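PDB 1Q1L: chorismate synthase from Aquifex aeolicus, which catalyses the last step of the shikimate pathway, the anti-1,4-elimination of phosphate from 5-enolpyruvylshikimate-3-phosphate to give chorismate, with reduced FMN as cofactor. Local coordinates for residues Leu236-Gly241 and Gly310-Met315; His300-Gly305 and Pro316-Val321. One frame throughout, in Å; residues are numbered along the deposited sequence.

Contact 1: residues Leu236-Gly241 and Gly310-Met315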
ATOM      1  N   LEU A 236       1.885 -24.949 -12.674  1.00 27.80           N
ATOM      2  CA  LEU A 236       0.881 -25.700 -13.415  1.00 30.05           C
ATOM      3  C   LEU A 236      -0.508 -25.614 -12.794  1.00 32.65           C
ATOM      4  O   LEU A 236      -0.653 -25.467 -11.580  1.00 29.83           O
ATOM      5  CB  LEU A 236       1.287 -27.175 -13.504  1.00 30.89           C
ATOM      6  CG  LEU A 236       2.669 -27.479 -14.091  1.00 33.23           C
ATOM      7  CD1 LEU A 236       2.908 -28.976 -14.118  1.00 33.58           C
ATOM      8  CD2 LEU A 236       2.757 -26.897 -15.491  1.00 31.94           C
ATOM      9  N   ASN A 237      -1.522 -25.708 -13.654  1.00 32.92           N
ATOM     10  CA  ASN A 237      -2.926 -25.680 -13.255  1.00 32.98           C
ATOM     11  C   ASN A 237      -3.424 -24.356 -12.697  1.00 33.29           C
ATOM     12  O   ASN A 237      -4.327 -24.326 -11.858  1.00 31.29           O
ATOM     13  CB  ASN A 237      -3.206 -26.799 -12.250  1.00 35.14           C
ATOM     14  CG  ASN A 237      -2.879 -28.170 -12.811  1.00 35.45           C
ATOM     15  OD1 ASN A 237      -3.301 -28.510 -13.913  1.00 34.45           O
ATOM     16  ND2 ASN A 237      -2.124 -28.964 -12.053  1.00 35.67           N
ATOM     17  N   VAL A 238      -2.838 -23.259 -13.161  1.00 31.48           N
ATOM     18  CA  VAL A 238      -3.268 -21.946 -12.720  1.00 29.94           C
ATOM     19  C   VAL A 238      -4.438 -21.583 -13.628  1.00 31.55           C
ATOM     20  O   VAL A 238      -4.315 -21.602 -14.852  1.00 29.30           O
ATOM     21  CB  VAL A 238      -2.142 -20.903 -12.877  1.00 31.29           C
ATOM     22  CG1 VAL A 238      -2.650 -19.513 -12.499  1.00 28.94           C
ATOM     23  CG2 VAL A 238      -0.958 -21.287 -12.000  1.00 25.98           C
ATOM     24  N   PRO A 239      -5.598 -21.268 -13.041  1.00 32.00           N
ATOM     25  CA  PRO A 239      -6.758 -20.914 -13.859  1.00 31.26           C
ATOM     26  C   PRO A 239      -6.568 -19.569 -14.552  1.00 31.96           C
ATOM     27  O   PRO A 239      -5.702 -18.782 -14.172  1.00 32.09           O
ATOM     28  CB  PRO A 239      -7.891 -20.877 -12.839  1.00 31.09           C
ATOM     29  CG  PRO A 239      -7.194 -20.340 -11.618  1.00 32.70           C
ATOM     30  CD  PRO A 239      -5.909 -21.146 -11.603  1.00 31.46           C
ATOM     31  N   PRO A 240      -7.381 -19.292 -15.582  1.00 30.96           N
ATOM     32  CA  PRO A 240      -7.303 -18.032 -16.322  1.00 31.92           C
ATOM     33  C   PRO A 240      -7.977 -16.992 -15.443  1.00 31.40           C
ATOM     34  O   PRO A 240      -8.844 -17.340 -14.650  1.00 31.59           O
ATOM     35  CB  PRO A 240      -8.149 -18.297 -17.572  1.00 29.31           C
ATOM     36  CG  PRO A 240      -8.331 -19.782 -17.605  1.00 28.83           C
ATOM     37  CD  PRO A 240      -8.400 -20.172 -16.171  1.00 30.56           C
ATOM     38  N   GLY A 241      -7.594 -15.731 -15.578  1.00 31.92           N
ATOM     39  CA  GLY A 241      -8.248 -14.705 -14.787  1.00 32.30           C
ATOM     40  C   GLY A 241      -7.478 -14.074 -13.648  1.00 30.72           C
ATOM     41  O   GLY A 241      -7.966 -13.116 -13.057  1.00 32.99           O
ATOM     42  N   GLY A 310      -1.737  -9.186 -19.448  1.00 37.23           N
ATOM     43  CA  GLY A 310      -1.742  -8.939 -18.018  1.00 36.21           C
ATOM     44  C   GLY A 310      -2.517  -9.941 -17.181  1.00 33.71           C
ATOM     45  O   GLY A 310      -2.513  -9.859 -15.955  1.00 32.22           O
ATOM     46  N   ILE A 311      -3.167 -10.898 -17.837  1.00 32.39           N
ATOM     47  CA  ILE A 311      -3.953 -11.904 -17.130  1.00 32.15           C
ATOM     48  C   ILE A 311      -3.457 -13.316 -17.449  1.00 32.55           C
ATOM     49  O   ILE A 311      -2.969 -13.564 -18.556  1.00 30.33           O
ATOM     50  CB  ILE A 311      -5.443 -11.794 -17.534  1.00 35.28           C
ATOM     51  CG1 ILE A 311      -5.950 -10.367 -17.292  1.00 36.18           C
ATOM     52  CG2 ILE A 311      -6.273 -12.770 -16.741  1.00 38.01           C
ATOM     53  CD1 ILE A 311      -7.330 -10.104 -17.885  1.00 37.10           C
ATOM     54  N   THR A 312      -3.578 -14.238 -16.487  1.00 30.32           N
ATOM     55  CA  THR A 312      -3.160 -15.619 -16.716  1.00 29.30           C
ATOM     56  C   THR A 312      -4.051 -16.297 -17.758  1.00 32.52           C
ATOM     57  O   THR A 312      -5.246 -15.981 -17.870  1.00 27.51           O
ATOM     58  CB  THR A 312      -3.183 -16.468 -15.427  1.00 29.65           C
ATOM     59  OG1 THR A 312      -4.458 -16.348 -14.785  1.00 27.83           O
ATOM     60  CG2 THR A 312      -2.076 -16.017 -14.480  1.00 28.47           C
ATOM     61  N   ASN A 313      -3.442 -17.247 -18.477  1.00 30.46           N
ATOM     62  CA  ASN A 313      -4.035 -18.019 -19.581  1.00 33.46           C
ATOM     63  C   ASN A 313      -4.741 -19.329 -19.281  1.00 30.57           C
ATOM     64  O   ASN A 313      -5.628 -19.752 -20.018  1.00 31.05           O
ATOM     65  CB  ASN A 313      -2.935 -18.370 -20.598  1.00 31.34           C
ATOM     66  CG  ASN A 313      -3.102 -17.645 -21.884  1.00 37.79           C
ATOM     67  OD1 ASN A 313      -2.295 -17.783 -22.803  1.00 37.66           O
ATOM     68  ND2 ASN A 313      -4.163 -16.854 -21.969  1.00 40.60           N
ATOM     69  N   GLY A 314      -4.308 -19.999 -18.231  1.00 30.33           N
ATOM     70  CA  GLY A 314      -4.868 -21.291 -17.930  1.00 28.45           C
ATOM     71  C   GLY A 314      -3.768 -22.226 -18.379  1.00 29.53           C
ATOM     72  O   GLY A 314      -3.709 -23.369 -17.949  1.00 33.28           O
HETATM   73  N   MSE A 315      -2.892 -21.736 -19.257  1.00 28.11           N
HETATM   74  CA  MSE A 315      -1.763 -22.527 -19.727  1.00 29.63           C
HETATM   75  C   MSE A 315      -0.700 -22.430 -18.633  1.00 30.96           C
HETATM   76  O   MSE A 315      -0.812 -21.606 -17.720  1.00 32.42           O
HETATM   77  CB  MSE A 315      -1.207 -21.972 -21.046  1.00 27.50           C
HETATM   78  CG  MSE A 315      -2.142 -22.144 -22.249  1.00 31.03           C
HETATM   79 SE   MSE A 315      -2.638 -24.007 -22.550  1.00 38.55          SE
HETATM   80  CE  MSE A 315      -1.011 -24.602 -23.412  1.00 30.53           C
TER
HETATM   81  O   HOH W   1      -0.829 -22.868 -15.092  1.00 33.86           O
HETATM   82  O   HOH W   2      -4.850 -24.454 -15.760  1.00 44.74           O

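Contact 2: residues His300-Gly305 and Pro316-Val321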
ATOM      1  N   HIS A 300      -2.917 -24.189 -28.039  1.00 38.01           N
ATOM      2  CA  HIS A 300      -2.192 -25.311 -28.635  1.00 38.73           C
ATOM      3  C   HIS A 300      -0.676 -25.234 -28.470  1.00 38.18           C
ATOM      4  O   HIS A 300       0.040 -26.196 -28.755  1.00 39.02           O
ATOM      5  CB  HIS A 300      -2.569 -25.448 -30.111  1.00 38.67           C
ATOM      6  CG  HIS A 300      -3.978 -25.909 -30.322  1.00 39.60           C
ATOM      7  ND1 HIS A 300      -4.418 -27.155 -29.929  1.00 41.45           N
ATOM      8  CD2 HIS A 300      -5.060 -25.273 -30.834  1.00 39.55           C
ATOM      9  CE1 HIS A 300      -5.710 -27.267 -30.185  1.00 41.06           C
ATOM     10  NE2 HIS A 300      -6.123 -26.138 -30.734  1.00 40.82           N
ATOM     11  N   SER A 301      -0.195 -24.080 -28.019  1.00 36.37           N
ATOM     12  CA  SER A 301       1.225 -23.869 -27.758  1.00 34.23           C
ATOM     13  C   SER A 301       1.274 -22.850 -26.618  1.00 34.60           C
ATOM     14  O   SER A 301       0.239 -22.292 -26.248  1.00 33.18           O
ATOM     15  CB  SER A 301       1.947 -23.334 -28.995  1.00 33.57           C
ATOM     16  OG  SER A 301       1.352 -22.138 -29.453  1.00 31.43           O
ATOM     17  N   ASN A 302       2.456 -22.600 -26.063  1.00 33.16           N
ATOM     18  CA  ASN A 302       2.550 -21.667 -24.948  1.00 33.56           C
ATOM     19  C   ASN A 302       3.773 -20.760 -24.996  1.00 32.90           C
ATOM     20  O   ASN A 302       4.559 -20.704 -24.048  1.00 34.69           O
ATOM     21  CB  ASN A 302       2.515 -22.455 -23.631  1.00 30.16           C
ATOM     22  CG  ASN A 302       2.272 -21.570 -22.420  1.00 29.97           C
ATOM     23  OD1 ASN A 302       1.626 -20.527 -22.516  1.00 26.69           O
ATOM     24  ND2 ASN A 302       2.772 -21.999 -21.269  1.00 23.80           N
ATOM     25  N   ASN A 303       3.921 -20.043 -26.105  1.00 30.96           N
ATOM     26  CA  ASN A 303       5.035 -19.126 -26.278  1.00 31.55           C
ATOM     27  C   ASN A 303       4.846 -17.894 -25.410  1.00 31.11           C
ATOM     28  O   ASN A 303       5.801 -17.165 -25.150  1.00 32.76           O
ATOM     29  CB  ASN A 303       5.151 -18.700 -27.742  1.00 32.03           C
ATOM     30  CG  ASN A 303       5.401 -19.870 -28.658  1.00 33.17           C
ATOM     31  OD1 ASN A 303       6.357 -20.620 -28.471  1.00 32.31           O
ATOM     32  ND2 ASN A 303       4.540 -20.036 -29.655  1.00 32.95           N
ATOM     33  N   LEU A 304       3.613 -17.673 -24.960  1.00 31.78           N
ATOM     34  CA  LEU A 304       3.294 -16.526 -24.111  1.00 31.93           C
ATOM     35  C   LEU A 304       3.628 -16.770 -22.641  1.00 30.88           C
ATOM     36  O   LEU A 304       3.597 -15.846 -21.830  1.00 31.84           O
ATOM     37  CB  LEU A 304       1.812 -16.174 -24.236  1.00 32.26           C
ATOM     38  CG  LEU A 304       1.355 -15.641 -25.592  1.00 34.90           C
ATOM     39  CD1 LEU A 304      -0.146 -15.440 -25.581  1.00 36.14           C
ATOM     40  CD2 LEU A 304       2.070 -14.339 -25.884  1.00 35.61           C
ATOM     41  N   GLY A 305       3.927 -18.015 -22.296  1.00 27.87           N
ATOM     42  CA  GLY A 305       4.268 -18.330 -20.921  1.00 27.07           C
ATOM     43  C   GLY A 305       3.101 -18.258 -19.949  1.00 26.61           C
ATOM     44  O   GLY A 305       3.284 -17.891 -18.792  1.00 24.90           O
ATOM     45  N   PRO A 316       0.340 -23.270 -18.703  1.00 28.72           N
ATOM     46  CA  PRO A 316       1.381 -23.214 -17.675  1.00 30.10           C
ATOM     47  C   PRO A 316       2.059 -21.853 -17.638  1.00 30.35           C
ATOM     48  O   PRO A 316       2.330 -21.254 -18.690  1.00 30.39           O
ATOM     49  CB  PRO A 316       2.358 -24.310 -18.106  1.00 28.85           C
ATOM     50  CG  PRO A 316       1.486 -25.272 -18.855  1.00 29.14           C
ATOM     51  CD  PRO A 316       0.604 -24.358 -19.659  1.00 28.93           C
ATOM     52  N   ILE A 317       2.317 -21.354 -16.434  1.00 27.82           N
ATOM     53  CA  ILE A 317       3.020 -20.081 -16.297  1.00 28.22           C
ATOM     54  C   ILE A 317       4.488 -20.450 -16.444  1.00 26.93           C
ATOM     55  O   ILE A 317       4.983 -21.342 -15.751  1.00 26.13           O
ATOM     56  CB  ILE A 317       2.821 -19.447 -14.907  1.00 27.99           C
ATOM     57  CG1 ILE A 317       1.333 -19.242 -14.631  1.00 28.93           C
ATOM     58  CG2 ILE A 317       3.591 -18.137 -14.830  1.00 28.65           C
ATOM     59  CD1 ILE A 317       0.616 -18.406 -15.670  1.00 29.43           C
ATOM     60  N   VAL A 318       5.185 -19.783 -17.350  1.00 25.31           N
ATOM     61  CA  VAL A 318       6.590 -20.097 -17.561  1.00 24.60           C
ATOM     62  C   VAL A 318       7.413 -18.836 -17.559  1.00 23.73           C
ATOM     63  O   VAL A 318       7.167 -17.917 -18.341  1.00 25.27           O
ATOM     64  CB  VAL A 318       6.802 -20.839 -18.889  1.00 24.74           C
ATOM     65  CG1 VAL A 318       8.297 -21.101 -19.115  1.00 25.47           C
ATOM     66  CG2 VAL A 318       6.030 -22.141 -18.873  1.00 25.49           C
ATOM     67  N   VAL A 319       8.406 -18.811 -16.678  1.00 22.02           N
ATOM     68  CA  VAL A 319       9.273 -17.656 -16.525  1.00 22.61           C
ATOM     69  C   VAL A 319      10.737 -18.042 -16.675  1.00 21.64           C
ATOM     70  O   VAL A 319      11.187 -19.015 -16.078  1.00 23.70           O
ATOM     71  CB  VAL A 319       9.071 -17.026 -15.125  1.00 18.75           C
ATOM     72  CG1 VAL A 319       9.751 -15.693 -15.049  1.00 19.26           C
ATOM     73  CG2 VAL A 319       7.587 -16.911 -14.827  1.00 23.13           C
ATOM     74  N   ARG A 320      11.478 -17.263 -17.455  1.00 24.76           N
ATOM     75  CA  ARG A 320      12.902 -17.529 -17.679  1.00 26.91           C
ATOM     76  C   ARG A 320      13.673 -16.457 -16.914  1.00 26.22           C
ATOM     77  O   ARG A 320      13.388 -15.268 -17.043  1.00 26.55           O
ATOM     78  CB  ARG A 320      13.212 -17.477 -19.179  1.00 27.67           C
ATOM     79  CG  ARG A 320      12.151 -18.163 -20.040  1.00 28.68           C
ATOM     80  CD  ARG A 320      12.664 -18.464 -21.447  1.00 30.85           C
ATOM     81  NE  ARG A 320      13.737 -19.451 -21.425  1.00 29.41           N
ATOM     82  CZ  ARG A 320      15.018 -19.177 -21.652  1.00 30.67           C
ATOM     83  NH1 ARG A 320      15.404 -17.938 -21.928  1.00 33.04           N
ATOM     84  NH2 ARG A 320      15.920 -20.146 -21.584  1.00 33.69           N
ATOM     85  N   VAL A 321      14.652 -16.885 -16.124  1.00 26.98           N
ATOM     86  CA  VAL A 321      15.406 -15.975 -15.277  1.00 27.40           C
ATOM     87  C   VAL A 321      16.915 -16.067 -15.451  1.00 29.29           C
ATOM     88  O   VAL A 321      17.490 -17.156 -15.418  1.00 30.81           O
ATOM     89  CB  VAL A 321      15.043 -16.245 -13.796  1.00 28.45           C
ATOM     90  CG1 VAL A 321      15.631 -15.179 -12.898  1.00 25.49           C
ATOM     91  CG2 VAL A 321      13.521 -16.312 -13.648  1.00 27.88           C
TER

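Contact 1: residues Leu236-Gly241 and Gly310-Met315
The side chain of T312 reaches into the backbone of V238-G241 and is held there by its hydroxyl. I311 and T312 form strand 311-312, paired antiparallel with 307-308, and the contact packs this small sheet and the turn after it on the loop leaving strand 229-236, away from the predicted FMN and NADP(+) sites. OG1 donates to the carbonyl oxygen of P239 at 2.8 Å, in the carbonyl plane and on a lone pair; the torsion that sets OG1 between the backbone N and the carbonyl carbon (chi1 52°) turns it to this oxygen. The same hydroxyl is hydrogen-bonded to the backbone N of L242. T312 also uses its carbonyl: G241 N donates to T312 O over 3.3 Å, coming from above the carbonyl plane, and P240 CA adds a CA-H...O contact to that oxygen. On the tight side, I311 CG2 lies 3.4 Å from G241 CA. The ring of P240 sets CG against N313 O at 3.6 Å. G314 has no side chain where a CB would collide with that ring, and its CA comes within 3.1 Å of V238 O in a second CA-H...O contact. The methyls V238 CG1 and T312 CG2 meet more loosely, at 4.1 Å, their side chains crossing at about a right angle. Towards L236 direct contact gives way to water-mediated links: one molecule accepts from V238 N and donates to M315 O, another donates to V238 O and G314 O. F391 and V398 of helix 384-399 pack on the two prolines, and K124 of a second subunit hydrogen-bonds through NZ to G241 O. P239 and P240 have no N-H, so V238 O and P239 O are met by a CA-H, a water and the T312 hydroxyl, while G241 N reaches T312 O directly and V238 N goes to a water.

Contact 2: residues His300-Gly305 and Pro316-Val321
A type I beta turn, N302 to G305, packs against the start of strand 317-323, an inner strand of the five-stranded antiparallel sheet of chorismate synthase. Two hydrogen bonds join them. From the turn, the N302 amide donates through ND2 to P316 O at 2.7 Å, with an N-H...O angle of 155° and the acceptor close to the amide plane. The CB bond of N302 points toward the strand and CG lies anti to the backbone N (chi1 -166°); ND2 also lies 3.6 Å from the P316 ring at CD and 4.0 Å from V318 CG2. The same nitrogen hydrogen-bonds to F184 O, and OD1 accepts from the backbone N of G306, so both ends of the buried amide are held and its rotation is fixed. In return, the strand donates V318 N to G305 O at 3.0 Å, the donor standing well above the carbonyl plane. G305 has positive phi (71°), and a CB here would run into V318 O, so the lack of a side chain lets the turn lie close to the strand. The CB bond of I317 points away from the turn and its side chain packs on I256 of helix 252-261, but its CA approaches G305 O at 3.3 Å in a CA-H...O contact.

In the fold
Both contacts are buried and grip one continuous piece of chain: residues 310-315 of contact 1 run directly into residues 316-321 of contact 2, so the lead-in to strand 317-323 is held first by the loop leaving strand 229-236 and then by the 302-305 turn. They touch each other where T312 CG2 packs on I317 CD1, L236 on P316, and M315 on N302. Contact 1 relies on a threonine hydroxyl, proline rings and bridging waters at the end of the sheet, whereas contact 2 has a side-chain amide and a strand N-H reaching backbone carbonyls where strand 317-323 begins. Each also touches a second subunit, among others through G241 and I311 in one and L304 and R320 in the other.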